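PDB 2XGR: SPD1 nuclease from Streptococcus pyogenes, which is an extracellular, prophage-encoded endonuclease that cleaves DNA, probably with the help of a bound metal ion. Local coordinates for residues 139-144 / 232-237; 70-75 / 185-191; 53-59 / 177-181. One frame throughout, in Å; residues are numbered along the deposited sequence.

Interaction 1: residues 139-144 / 232-237; sequences AMTAWL and LENSAP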
ATOM      1  N   ALA A 139      13.288   2.016   3.456  1.00 12.61           N
ATOM      2  CA  ALA A 139      14.214   1.149   2.797  1.00 13.34           C
ATOM      3  C   ALA A 139      13.477  -0.113   2.382  1.00 12.93           C
ATOM      4  O   ALA A 139      12.858  -0.764   3.223  1.00 12.17           O
ATOM      5  CB  ALA A 139      15.318   0.778   3.792  1.00 11.87           C
ATOM      6  N   MET A 140      13.572  -0.515   1.113  1.00 11.91           N
ATOM      7  CA  MET A 140      12.754  -1.576   0.616  1.00 11.65           C
ATOM      8  C   MET A 140      13.555  -2.378  -0.420  1.00 12.15           C
ATOM      9  O   MET A 140      14.271  -1.762  -1.247  1.00 12.35           O
ATOM     10  CB  MET A 140      11.515  -0.924  -0.088  1.00 12.20           C
ATOM     11  CG  MET A 140      10.487  -1.904  -0.382  1.00 11.28           C
ATOM     12  SD  MET A 140       9.033  -1.049  -1.093  1.00 12.56           S
ATOM     13  CE  MET A 140       8.291  -0.247   0.335  1.00 11.40           C
ATOM     14  N   THR A 141      13.414  -3.698  -0.400  1.00 10.79           N
ATOM     15  CA  THR A 141      13.928  -4.523  -1.500  1.00 11.64           C
ATOM     16  C   THR A 141      13.187  -4.266  -2.804  1.00 13.79           C
ATOM     17  O   THR A 141      12.018  -3.890  -2.811  1.00 11.29           O
ATOM     18  CB  THR A 141      13.915  -6.023  -1.222  1.00 12.31           C
ATOM     19  OG1 THR A 141      12.576  -6.518  -1.135  1.00 12.26           O
ATOM     20  CG2 THR A 141      14.721  -6.352   0.122  1.00 12.83           C
ATOM     21  N   ALA A 142      13.904  -4.451  -3.920  1.00 10.71           N
ATOM     22  CA  ALA A 142      13.239  -4.365  -5.254  1.00 11.72           C
ATOM     23  C   ALA A 142      12.178  -5.438  -5.388  1.00 10.49           C
ATOM     24  O   ALA A 142      11.089  -5.158  -5.890  1.00 11.17           O
ATOM     25  CB  ALA A 142      14.366  -4.555  -6.374  1.00 11.19           C
ATOM     26  N   TRP A 143      12.431  -6.627  -4.814  1.00 10.49           N
ATOM     27  CA  TRP A 143      11.470  -7.705  -4.753  1.00 10.52           C
ATOM     28  C   TRP A 143      10.157  -7.233  -4.098  1.00 12.20           C
ATOM     29  O   TRP A 143       9.067  -7.423  -4.677  1.00  9.38           O
ATOM     30  CB  TRP A 143      12.083  -8.940  -3.982  1.00 10.23           C
ATOM     31  CG  TRP A 143      11.247 -10.156  -3.984  1.00 11.35           C
ATOM     32  CD1 TRP A 143      10.489 -10.627  -2.948  1.00 11.03           C
ATOM     33  CD2 TRP A 143      11.144 -11.123  -5.021  1.00 15.39           C
ATOM     34  NE1 TRP A 143       9.859 -11.791  -3.307  1.00 16.48           N
ATOM     35  CE2 TRP A 143      10.264 -12.136  -4.566  1.00 12.95           C
ATOM     36  CE3 TRP A 143      11.743 -11.257  -6.283  1.00 17.66           C
ATOM     37  CZ2 TRP A 143       9.953 -13.255  -5.333  1.00 17.57           C
ATOM     38  CZ3 TRP A 143      11.439 -12.383  -7.032  1.00 17.82           C
ATOM     39  CH2 TRP A 143      10.527 -13.333  -6.575  1.00 15.98           C
ATOM     40  N   LEU A 144      10.256  -6.603  -2.929  1.00  8.23           N
ATOM     41  CA  LEU A 144       9.028  -6.134  -2.234  1.00  9.97           C
ATOM     42  C   LEU A 144       8.371  -5.005  -3.048  1.00  9.60           C
ATOM     43  O   LEU A 144       7.149  -4.908  -3.154  1.00  9.62           O
ATOM     44  CB  LEU A 144       9.372  -5.619  -0.841  1.00  9.08           C
ATOM     45  CG  LEU A 144       8.156  -5.026  -0.107  1.00  8.10           C
ATOM     46  CD1 LEU A 144       6.954  -5.952  -0.058  1.00 10.09           C
ATOM     47  CD2 LEU A 144       8.622  -4.660   1.313  1.00  8.11           C
ATOM     48  N   LEU A 232       3.356  -8.190   3.892  1.00  6.61           N
ATOM     49  CA  LEU A 232       4.433  -8.613   3.004  1.00  7.04           C
ATOM     50  C   LEU A 232       5.765  -8.513   3.679  1.00  8.50           C
ATOM     51  O   LEU A 232       6.013  -7.580   4.462  1.00  8.94           O
ATOM     52  CB  LEU A 232       4.457  -7.725   1.731  1.00  7.03           C
ATOM     53  CG  LEU A 232       3.178  -7.772   0.911  1.00  9.90           C
ATOM     54  CD1 LEU A 232       3.299  -6.850  -0.373  1.00  8.73           C
ATOM     55  CD2 LEU A 232       2.925  -9.194   0.462  1.00  7.68           C
ATOM     56  N   GLU A 233       6.640  -9.468   3.366  1.00  9.12           N
ATOM     57  CA  GLU A 233       7.989  -9.449   3.935  1.00 10.55           C
ATOM     58  C   GLU A 233       8.897  -8.525   3.161  1.00 10.55           C
ATOM     59  O   GLU A 233       8.904  -8.535   1.907  1.00 10.78           O
ATOM     60  CB  GLU A 233       8.596 -10.913   3.930  1.00 12.48           C
ATOM     61  CG  GLU A 233       7.814 -11.940   4.708  1.00 18.34           C
ATOM     62  CD  GLU A 233       7.776 -11.699   6.228  1.00 20.80           C
ATOM     63  OE1 GLU A 233       8.784 -11.236   6.819  1.00 26.57           O
ATOM     64  OE2 GLU A 233       6.683 -11.929   6.814  1.00 27.44           O
ATOM     65  N   ASN A 234       9.723  -7.766   3.876  1.00  9.08           N
ATOM     66  CA  ASN A 234      10.704  -6.897   3.256  1.00  8.79           C
ATOM     67  C   ASN A 234      12.024  -7.697   3.205  1.00 11.49           C
ATOM     68  O   ASN A 234      12.874  -7.581   4.109  1.00 14.23           O
ATOM     69  CB  ASN A 234      10.870  -5.605   4.032  1.00 10.94           C
ATOM     70  CG  ASN A 234      11.688  -4.552   3.295  1.00 11.71           C
ATOM     71  OD1 ASN A 234      11.985  -4.695   2.085  1.00 12.74           O
ATOM     72  ND2 ASN A 234      11.975  -3.450   3.978  1.00 11.93           N
ATOM     73  N   SER A 235      12.138  -8.529   2.169  1.00 11.20           N
ATOM     74  CA  SER A 235      13.290  -9.397   1.913  1.00 12.28           C
ATOM     75  C   SER A 235      13.349  -9.684   0.412  1.00 17.60           C
ATOM     76  O   SER A 235      12.460  -9.246  -0.349  1.00 16.18           O
ATOM     77  CB  SER A 235      13.128 -10.719   2.717  1.00 14.09           C
ATOM     78  OG  SER A 235      11.959 -11.398   2.311  1.00 18.45           O
ATOM     79  N   ALA A 236      14.322 -10.481  -0.013  1.00 15.93           N
ATOM     80  CA  ALA A 236      14.372 -10.883  -1.424  1.00 20.13           C
ATOM     81  C   ALA A 236      15.120 -12.195  -1.528  1.00 24.23           C
ATOM     82  O   ALA A 236      16.038 -12.427  -0.726  1.00 25.87           O
ATOM     83  CB  ALA A 236      15.096  -9.843  -2.252  1.00 17.99           C
ATOM     84  N   PRO A 237      14.774 -13.010  -2.532  1.00 26.83           N
ATOM     85  CA  PRO A 237      15.302 -14.367  -2.657  1.00 30.20           C
ATOM     86  C   PRO A 237      16.820 -14.459  -2.556  1.00 32.90           C
ATOM     87  O   PRO A 237      17.333 -15.410  -1.947  1.00 36.56           O
ATOM     88  CB  PRO A 237      14.850 -14.764  -4.047  1.00 30.14           C
ATOM     89  CG  PRO A 237      13.532 -14.074  -4.167  1.00 27.48           C
ATOM     90  CD  PRO A 237      13.746 -12.744  -3.552  1.00 26.22           C
TER

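Interaction 2: residues 70-75 / 185-191; sequences LNRATF and PIYSGNE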
ATOM      1  N   LEU A  70      13.695   7.714  15.576  1.00 15.95           N
ATOM      2  CA  LEU A  70      14.807   7.283  14.728  1.00 14.76           C
ATOM      3  C   LEU A  70      14.671   7.779  13.274  1.00 15.52           C
ATOM      4  O   LEU A  70      15.351   7.281  12.365  1.00 15.58           O
ATOM      5  CB  LEU A  70      14.914   5.742  14.787  1.00 14.94           C
ATOM      6  CG  LEU A  70      15.304   5.214  16.180  1.00 15.93           C
ATOM      7  CD1 LEU A  70      15.252   3.687  16.076  1.00 19.56           C
ATOM      8  CD2 LEU A  70      16.749   5.750  16.554  1.00 21.22           C
ATOM      9  N   ASN A  71      13.795   8.791  13.092  1.00 15.09           N
ATOM     10  CA  ASN A  71      13.547   9.370  11.772  1.00 15.97           C
ATOM     11  C   ASN A  71      12.910   8.382  10.789  1.00 15.37           C
ATOM     12  O   ASN A  71      13.136   8.486   9.569  1.00 15.00           O
ATOM     13  CB  ASN A  71      14.826   9.942  11.176  1.00 15.92           C
ATOM     14  CG  ASN A  71      15.383  11.122  12.017  1.00 22.96           C
ATOM     15  OD1 ASN A  71      14.620  11.993  12.529  1.00 24.43           O
ATOM     16  ND2 ASN A  71      16.695  11.076  12.274  1.00 28.88           N
ATOM     17  N   ARG A  72      12.240   7.360  11.309  1.00 12.86           N
ATOM     18  CA  ARG A  72      11.653   6.367  10.403  1.00  8.68           C
ATOM     19  C   ARG A  72      10.226   6.791  10.119  1.00  8.85           C
ATOM     20  O   ARG A  72       9.482   7.211  11.029  1.00  9.74           O
ATOM     21  CB  ARG A  72      11.636   4.965  11.125  1.00 11.62           C
ATOM     22  CG  ARG A  72      13.039   4.465  11.485  1.00 11.66           C
ATOM     23  CD  ARG A  72      12.973   3.134  12.276  1.00 11.45           C
ATOM     24  NE  ARG A  72      12.150   3.252  13.498  1.00 10.99           N
ATOM     25  CZ  ARG A  72      12.185   2.390  14.529  1.00 14.49           C
ATOM     26  NH1 ARG A  72      12.895   1.252  14.460  1.00 10.06           N
ATOM     27  NH2 ARG A  72      11.470   2.639  15.610  1.00 14.40           N
ATOM     28  N   ALA A  73       9.784   6.505   8.865  1.00  7.53           N
ATOM     29  CA  ALA A  73       8.348   6.696   8.573  1.00  8.32           C
ATOM     30  C   ALA A  73       7.491   5.716   9.379  1.00  7.86           C
ATOM     31  O   ALA A  73       7.897   4.580   9.669  1.00  9.22           O
ATOM     32  CB  ALA A  73       8.140   6.382   7.059  1.00  7.64           C
ATOM     33  N   THR A  74       6.268   6.116   9.676  1.00  6.27           N
ATOM     34  CA  THR A  74       5.382   5.317  10.528  1.00  8.09           C
ATOM     35  C   THR A  74       4.102   4.838   9.874  1.00  8.61           C
ATOM     36  O   THR A  74       3.600   3.761  10.250  1.00  7.64           O
ATOM     37  CB  THR A  74       5.048   6.028  11.857  1.00  8.00           C
ATOM     38  OG1 THR A  74       4.476   7.312  11.614  1.00  9.58           O
ATOM     39  CG2 THR A  74       6.392   6.235  12.631  1.00  8.47           C
ATOM     40  N   PHE A  75       3.515   5.632   8.967  1.00  9.63           N
ATOM     41  CA  PHE A  75       2.438   5.066   8.092  1.00  6.44           C
ATOM     42  C   PHE A  75       2.125   6.052   6.992  1.00  7.54           C
ATOM     43  O   PHE A  75       2.364   7.240   7.161  1.00  7.11           O
ATOM     44  CB  PHE A  75       1.110   4.769   8.868  1.00  6.61           C
ATOM     45  CG  PHE A  75       0.427   6.012   9.427  1.00  5.28           C
ATOM     46  CD1 PHE A  75      -0.566   6.723   8.673  1.00  6.21           C
ATOM     47  CD2 PHE A  75       0.687   6.416  10.748  1.00 12.26           C
ATOM     48  CE1 PHE A  75      -1.184   7.907   9.232  1.00 11.64           C
ATOM     49  CE2 PHE A  75       0.017   7.510  11.301  1.00 12.97           C
ATOM     50  CZ  PHE A  75      -0.904   8.255  10.554  1.00 11.04           C
ATOM     51  N   PRO A 185       4.718   0.374   7.823  1.00  6.17           N
ATOM     52  CA  PRO A 185       5.938  -0.415   7.965  1.00  6.52           C
ATOM     53  C   PRO A 185       5.985  -0.952   9.397  1.00  8.90           C
ATOM     54  O   PRO A 185       5.558  -0.234  10.321  1.00  8.55           O
ATOM     55  CB  PRO A 185       7.057   0.593   7.663  1.00  6.00           C
ATOM     56  CG  PRO A 185       6.500   1.989   8.091  1.00  7.18           C
ATOM     57  CD  PRO A 185       4.961   1.825   7.772  1.00  7.62           C
ATOM     58  N   ILE A 186       6.477  -2.181   9.527  1.00  6.68           N
ATOM     59  CA  ILE A 186       6.592  -2.839  10.829  1.00  8.59           C
ATOM     60  C   ILE A 186       8.082  -2.985  11.164  1.00  6.98           C
ATOM     61  O   ILE A 186       8.832  -3.675  10.453  1.00 10.84           O
ATOM     62  CB  ILE A 186       5.923  -4.249  10.770  1.00 10.64           C
ATOM     63  CG1 ILE A 186       4.459  -4.219  10.199  1.00  9.96           C
ATOM     64  CG2 ILE A 186       5.913  -4.938  12.164  1.00 14.17           C
ATOM     65  CD1 ILE A 186       3.548  -3.336  10.971  1.00 13.05           C
ATOM     66  N   TYR A 187       8.499  -2.387  12.305  1.00  9.46           N
ATOM     67  CA  TYR A 187       9.953  -2.397  12.646  1.00  8.95           C
ATOM     68  C   TYR A 187      10.131  -3.263  13.897  1.00 10.47           C
ATOM     69  O   TYR A 187       9.189  -3.423  14.710  1.00 11.07           O
ATOM     70  CB  TYR A 187      10.482  -1.010  12.989  1.00 11.14           C
ATOM     71  CG  TYR A 187      10.312   0.031  11.867  1.00  8.98           C
ATOM     72  CD1 TYR A 187      11.245   0.113  10.832  1.00 11.29           C
ATOM     73  CD2 TYR A 187       9.206   0.891  11.881  1.00  9.99           C
ATOM     74  CE1 TYR A 187      11.062   1.054   9.813  1.00  7.75           C
ATOM     75  CE2 TYR A 187       9.017   1.855  10.910  1.00  7.82           C
ATOM     76  CZ  TYR A 187       9.985   1.928   9.864  1.00  6.71           C
ATOM     77  OH  TYR A 187       9.810   2.896   8.874  1.00  7.58           O
ATOM     78  N   SER A 188      11.349  -3.753  14.041  1.00 11.90           N
ATOM     79  CA  SER A 188      11.790  -4.373  15.266  1.00 11.32           C
ATOM     80  C   SER A 188      12.865  -3.522  15.872  1.00 10.73           C
ATOM     81  O   SER A 188      13.858  -3.178  15.201  1.00 12.30           O
ATOM     82  CB  SER A 188      12.379  -5.765  14.976  1.00 14.25           C
ATOM     83  OG  SER A 188      13.151  -6.207  16.150  1.00 19.49           O
ATOM     84  N   GLY A 189      12.679  -3.170  17.150  1.00 11.44           N
ATOM     85  CA  GLY A 189      13.775  -2.486  17.899  1.00 13.22           C
ATOM     86  C   GLY A 189      14.294  -1.230  17.227  1.00 14.89           C
ATOM     87  O   GLY A 189      13.501  -0.353  16.868  1.00 13.85           O
ATOM     88  N   ASN A 190      15.623  -1.095  17.091  1.00 12.31           N
ATOM     89  CA  ASN A 190      16.258   0.067  16.453  1.00 12.74           C
ATOM     90  C   ASN A 190      16.414  -0.007  14.916  1.00 12.93           C
ATOM     91  O   ASN A 190      17.054   0.856  14.331  1.00 13.39           O
ATOM     92  CB  ASN A 190      17.685   0.223  17.016  1.00 15.16           C
ATOM     93  CG  ASN A 190      17.677   0.500  18.491  1.00 18.10           C
ATOM     94  OD1 ASN A 190      16.865   1.289  18.963  1.00 23.90           O
ATOM     95  ND2 ASN A 190      18.529  -0.203  19.239  1.00 24.22           N
ATOM     96  N   GLU A 191      15.902  -1.070  14.299  1.00 11.72           N
ATOM     97  CA  GLU A 191      16.176  -1.326  12.896  1.00 12.18           C
ATOM     98  C   GLU A 191      15.540  -0.212  12.058  1.00 13.25           C
ATOM     99  O   GLU A 191      14.370   0.139  12.275  1.00 13.74           O
ATOM    100  CB  GLU A 191      15.601  -2.690  12.498  1.00 11.57           C
ATOM    101  CG  GLU A 191      16.324  -3.886  13.195  1.00  9.30           C
ATOM    102  CD  GLU A 191      15.656  -5.171  12.964  1.00 14.33           C
ATOM    103  OE1 GLU A 191      14.711  -5.272  12.113  1.00 10.92           O
ATOM    104  OE2 GLU A 191      16.080  -6.177  13.553  1.00 14.92           O
TER
HETATM  105  O   HOH W   1      10.819   0.163  17.270  0.50  7.57           O
HETATM  106  O   HOH W   2       4.988   2.019  11.752  1.00 15.06           O

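Interaction 3: residues 53-59 / 177-181; sequences LLPFTAN and FWLDY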
ATOM      1  N   LEU A  53      -9.916   3.279   9.546  1.00  9.99           N
ATOM      2  CA  LEU A  53     -10.008   3.990   8.253  1.00  6.74           C
ATOM      3  C   LEU A  53      -9.903   5.498   8.492  1.00 10.97           C
ATOM      4  O   LEU A  53      -9.991   5.980   9.677  1.00 12.03           O
ATOM      5  CB  LEU A  53     -11.354   3.677   7.598  1.00  8.45           C
ATOM      6  CG  LEU A  53     -11.753   2.168   7.626  1.00  8.78           C
ATOM      7  CD1 LEU A  53     -13.056   1.984   6.877  1.00  9.53           C
ATOM      8  CD2 LEU A  53     -10.608   1.421   6.885  1.00  9.75           C
ATOM      9  N   LEU A  54      -9.706   6.233   7.411  1.00  9.74           N
ATOM     10  CA  LEU A  54      -9.836   7.724   7.465  1.00 10.09           C
ATOM     11  C   LEU A  54     -11.349   8.053   7.531  1.00  9.74           C
ATOM     12  O   LEU A  54     -12.190   7.269   7.012  1.00  9.39           O
ATOM     13  CB  LEU A  54      -9.210   8.336   6.218  1.00  8.53           C
ATOM     14  CG  LEU A  54      -7.690   8.258   6.245  1.00  7.05           C
ATOM     15  CD1 LEU A  54      -7.169   8.759   4.904  1.00  9.46           C
ATOM     16  CD2 LEU A  54      -7.141   9.109   7.402  1.00 15.05           C
ATOM     17  N   PRO A  55     -11.714   9.183   8.187  1.00 12.43           N
ATOM     18  CA  PRO A  55     -13.146   9.590   8.159  1.00 13.60           C
ATOM     19  C   PRO A  55     -13.615   9.782   6.702  1.00 13.36           C
ATOM     20  O   PRO A  55     -12.860  10.188   5.838  1.00 14.37           O
ATOM     21  CB  PRO A  55     -13.135  10.944   8.902  1.00 14.77           C
ATOM     22  CG  PRO A  55     -12.033  10.808   9.924  1.00 19.46           C
ATOM     23  CD  PRO A  55     -10.901  10.118   9.003  1.00 12.63           C
ATOM     24  N   PHE A  56     -14.838   9.393   6.397  1.00 12.92           N
ATOM     25  CA  PHE A  56     -15.314   9.512   5.029  1.00 13.50           C
ATOM     26  C   PHE A  56     -15.950  10.902   4.904  1.00 16.22           C
ATOM     27  O   PHE A  56     -17.059  11.128   5.395  1.00 18.34           O
ATOM     28  CB  PHE A  56     -16.366   8.482   4.757  1.00 13.02           C
ATOM     29  CG  PHE A  56     -16.952   8.576   3.392  1.00 14.49           C
ATOM     30  CD1 PHE A  56     -16.130   8.579   2.272  1.00 12.07           C
ATOM     31  CD2 PHE A  56     -18.310   8.639   3.213  1.00 17.07           C
ATOM     32  CE1 PHE A  56     -16.623   8.738   1.006  1.00 15.10           C
ATOM     33  CE2 PHE A  56     -18.827   8.709   1.908  1.00 16.94           C
ATOM     34  CZ  PHE A  56     -17.957   8.749   0.800  1.00 16.77           C
ATOM     35  N   THR A  57     -15.253  11.795   4.233  1.00 13.57           N
ATOM     36  CA  THR A  57     -15.683  13.186   4.057  1.00 14.39           C
ATOM     37  C   THR A  57     -16.154  13.402   2.612  1.00 14.42           C
ATOM     38  O   THR A  57     -16.605  14.486   2.280  1.00 15.00           O
ATOM     39  CB  THR A  57     -14.543  14.161   4.255  1.00 12.48           C
ATOM     40  OG1 THR A  57     -13.451  13.813   3.343  1.00 12.46           O
ATOM     41  CG2 THR A  57     -14.058  14.031   5.667  1.00 15.30           C
ATOM     42  N   ALA A  58     -15.985  12.397   1.760  1.00 13.01           N
ATOM     43  CA  ALA A  58     -16.106  12.525   0.283  1.00 13.12           C
ATOM     44  C   ALA A  58     -15.204  13.621  -0.305  1.00 11.88           C
ATOM     45  O   ALA A  58     -15.489  14.181  -1.407  1.00 13.39           O
ATOM     46  CB  ALA A  58     -17.635  12.691  -0.190  1.00 13.58           C
ATOM     47  N   ASN A  59     -14.008  13.741   0.283  1.00 11.98           N
ATOM     48  CA  ASN A  59     -12.912  14.523  -0.310  1.00 11.81           C
ATOM     49  C   ASN A  59     -11.677  13.636  -0.266  1.00 11.06           C
ATOM     50  O   ASN A  59     -11.535  12.846   0.672  1.00 11.13           O
ATOM     51  CB  ASN A  59     -12.624  15.803   0.514  1.00 13.87           C
ATOM     52  CG  ASN A  59     -13.782  16.800   0.454  1.00 19.05           C
ATOM     53  OD1 ASN A  59     -14.286  17.210   1.472  1.00 28.29           O
ATOM     54  ND2 ASN A  59     -14.160  17.181  -0.707  1.00 21.20           N
ATOM     55  N   PHE A 177     -16.692   5.323  -6.560  1.00 11.08           N
ATOM     56  CA  PHE A 177     -16.397   4.743  -5.248  1.00 10.63           C
ATOM     57  C   PHE A 177     -15.005   5.193  -4.784  1.00  8.59           C
ATOM     58  O   PHE A 177     -14.200   5.758  -5.553  1.00 10.82           O
ATOM     59  CB  PHE A 177     -16.436   3.198  -5.292  1.00  9.34           C
ATOM     60  CG  PHE A 177     -17.839   2.628  -5.549  1.00 14.15           C
ATOM     61  CD1 PHE A 177     -18.952   3.439  -5.397  1.00 18.52           C
ATOM     62  CD2 PHE A 177     -18.001   1.266  -5.863  1.00 16.49           C
ATOM     63  CE1 PHE A 177     -20.262   2.899  -5.609  1.00 21.62           C
ATOM     64  CE2 PHE A 177     -19.324   0.729  -6.030  1.00 14.97           C
ATOM     65  CZ  PHE A 177     -20.407   1.564  -5.892  1.00 17.97           C
ATOM     66  N   TRP A 178     -14.747   4.974  -3.488  1.00  9.02           N
ATOM     67  CA  TRP A 178     -13.478   5.435  -2.882  1.00  8.74           C
ATOM     68  C   TRP A 178     -12.692   4.229  -2.437  1.00  8.01           C
ATOM     69  O   TRP A 178     -13.274   3.208  -2.086  1.00  7.55           O
ATOM     70  CB  TRP A 178     -13.771   6.222  -1.617  1.00  7.79           C
ATOM     71  CG  TRP A 178     -14.547   7.488  -1.914  1.00 11.42           C
ATOM     72  CD1 TRP A 178     -15.906   7.608  -2.147  1.00 11.89           C
ATOM     73  CD2 TRP A 178     -13.992   8.808  -2.022  1.00 10.43           C
ATOM     74  NE1 TRP A 178     -16.220   8.956  -2.440  1.00 11.28           N
ATOM     75  CE2 TRP A 178     -15.060   9.694  -2.371  1.00 10.90           C
ATOM     76  CE3 TRP A 178     -12.676   9.323  -1.921  1.00  7.95           C
ATOM     77  CZ2 TRP A 178     -14.847  11.071  -2.554  1.00 12.05           C
ATOM     78  CZ3 TRP A 178     -12.489  10.697  -2.063  1.00 11.16           C
ATOM     79  CH2 TRP A 178     -13.558  11.544  -2.416  1.00 12.26           C
ATOM     80  N   LEU A 179     -11.379   4.363  -2.473  1.00  6.89           N
ATOM     81  CA  LEU A 179     -10.469   3.385  -1.853  1.00  6.84           C
ATOM     82  C   LEU A 179      -9.894   4.018  -0.607  1.00  6.58           C
ATOM     83  O   LEU A 179      -9.356   5.158  -0.661  1.00  5.82           O
ATOM     84  CB  LEU A 179      -9.357   3.105  -2.856  1.00  6.87           C
ATOM     85  CG  LEU A 179      -8.162   2.301  -2.249  1.00  7.78           C
ATOM     86  CD1 LEU A 179      -8.622   0.871  -1.739  1.00  7.14           C
ATOM     87  CD2 LEU A 179      -7.002   2.187  -3.291  1.00  6.47           C
ATOM     88  N   ASP A 180      -9.963   3.301   0.521  1.00  7.20           N
ATOM     89  CA  ASP A 180      -9.244   3.739   1.708  1.00  7.23           C
ATOM     90  C   ASP A 180      -8.091   2.754   1.804  1.00  7.39           C
ATOM     91  O   ASP A 180      -8.285   1.524   1.901  1.00  6.07           O
ATOM     92  CB  ASP A 180     -10.176   3.656   2.954  1.00  5.49           C
ATOM     93  CG  ASP A 180      -9.466   4.062   4.242  1.00  7.72           C
ATOM     94  OD1 ASP A 180      -8.586   3.327   4.695  1.00  7.95           O
ATOM     95  OD2 ASP A 180      -9.764   5.187   4.741  1.00 10.21           O
ATOM     96  N   TYR A 181      -6.857   3.273   1.857  1.00  5.37           N
ATOM     97  CA  TYR A 181      -5.722   2.402   1.746  1.00  5.66           C
ATOM     98  C   TYR A 181      -4.608   2.914   2.673  1.00  5.77           C
ATOM     99  O   TYR A 181      -4.175   4.068   2.570  1.00  6.76           O
ATOM    100  CB  TYR A 181      -5.254   2.432   0.246  1.00  5.97           C
ATOM    101  CG  TYR A 181      -3.950   1.712  -0.094  1.00  4.67           C
ATOM    102  CD1 TYR A 181      -3.637   0.423   0.420  1.00  4.45           C
ATOM    103  CD2 TYR A 181      -3.002   2.314  -0.910  1.00  7.47           C
ATOM    104  CE1 TYR A 181      -2.420  -0.222   0.069  1.00  5.13           C
ATOM    105  CE2 TYR A 181      -1.764   1.683  -1.249  1.00  5.63           C
ATOM    106  CZ  TYR A 181      -1.509   0.406  -0.756  1.00  4.50           C
ATOM    107  OH  TYR A 181      -0.346  -0.209  -1.139  1.00  6.77           O
TER

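Interaction 1: residues 139-144 / 232-237
A polar joint, with an apolar patch beside it, ties the end of strand 137-139 and the first turn of helix 142-146 to the loop that leaves strand 228-233. Strands 119-121 and 137-139 followed by this helix are consistent with the beta-beta-alpha finger of the His-Me finger nucleases, so the contact lies at the strand-to-helix corner of that motif. The amide of N234 bridges the corner: ND2 donates to A139 O at 2.9 Å (154°), and OD1 accepts from T141 N at 3.0 Å (170°). ND2 has a second acceptor in P194 O. T141 is the N-cap; its OG1 accepts from L144 N at 2.9 Å and donates to S235 O at 2.8 Å, so one hydroxyl both caps the helix and holds the loop. Apolar contacts flank these bonds. P237 CD lies 3.5 Å from the centroid of the five-membered ring of W143, 16° off its normal, a CH-pi contact, while W143 NE1 bonds E158. W143 CB meets A236 CB at 3.6 Å, and L144 CD1 meets L232 CB at 3.5 Å, where M160 of helix 160-173 joins them. Two side chains thus satisfy A139 O, T141 N, L144 N and S235 O, so the segments are joined without any backbone-to-backbone hydrogen bond between them.

Interaction 2: residues 70-75 / 185-191
The loop 70-75 is held at the protein surface against the end of strand 178-186 and the turn that follows it, mainly by R72 bonding two backbone carbonyls of the opposite segment and Y187 one. R72 NH1 donates to G189 O at 3.0 Å (162°) and to E191 O at 2.9 Å (164°), both acceptors lying near the guanidinium plane. R72 NH2 reaches a water at 3.1 Å that donates back to G189 O at 2.8 Å, and R72 NE forms a salt bridge with D68. The carbonyls are presented by a type II' turn from S188 to E191, closed by E191 N to S188 O at 3.1 Å, with G189 at its second position, where such a turn needs positive phi (55°). The guanidinium also lies flat on Y187, with planes at 19° and R72 CZ 4.4 Å from the ring centroid, a cation-pi stack. From the ring's edge, Y187 OH donates to A73 O at 2.7 Å. A second water donates hydrogen bonds to T74 O and P185 O, both at 2.7 Å, while T74 OG1 bonds E66 and E191 pairs with R195. The loop before strand 76-80 is thus fixed to strand 178-186 and the turn beyond it, with V138 of strand 137-139 touching A73, P185 and Y187.

Interaction 3: residues 53-59 / 177-181
The two segments differ sharply in backbone form and share no backbone-to-backbone hydrogen bond. Residues 178-181 are extended, with phi/psi values such as -107°/125° at D180, whereas 53-59 is an irregular loop that bends over the strand: CA atoms lie 6.6 Å apart at L53 and D180 and 8.2 Å apart at A58 and W178. The loop turns at A58, whose phi/psi of 55°/37° is left-handed, and T57 OG1 accepts from N59 N at 3.1 Å, an ST turn. Two residues apart on the strand, W178 and D180 both direct their CA-to-CB bonds toward the loop. D180 OD2 accepts from L54 N at 2.9 Å (156°), anchoring the start of 53-59 by a side-chain-to-backbone bond, and D180 OD1 lies 3.5 Å from L53 CD2. W178 receives the other half of the loop. F56 meets it edge-to-face, with its edge toward the five-membered ring, centroids 4.9 Å apart and planes at 77°; the closest pair is F56 CE1 and W178 CD1 at 3.4 Å. Further along the indole, W178 CZ2 approaches A58 O at 3.4 Å and A58 CB at 4.0 Å. Q79 of strand 76-80 bonds both D180 OD2 and L54 O, making it a common partner of loop and strand, and H84 packs its ring against W178. Strand 178-186 itself runs antiparallel to both 76-80 and 196-204 in the main sheet; the loop lies across this surface, with L53 extending to V202 of 196-204 and L210 of 209-214.

In the fold
From the N terminus the first partners come in the order 53-59, 70-75 and 139-144, and the second partners in the same order, 177-181, 185-191 and 232-237. Every pair of contacts therefore crosses and none nests. Interaction 3 closes a loop of 117 intervening residues, interaction 2 one of 109 and interaction 1 one of 87. Interactions 2 and 3 use the two ends of strand 178-186, their centres 26 Å apart, and hold the loops on either side of strand 61-64. Interaction 1, on the opposite side of the chain's centre from interaction 3, joins the probable beta-beta-alpha finger to strand 228-233 of the same main sheet.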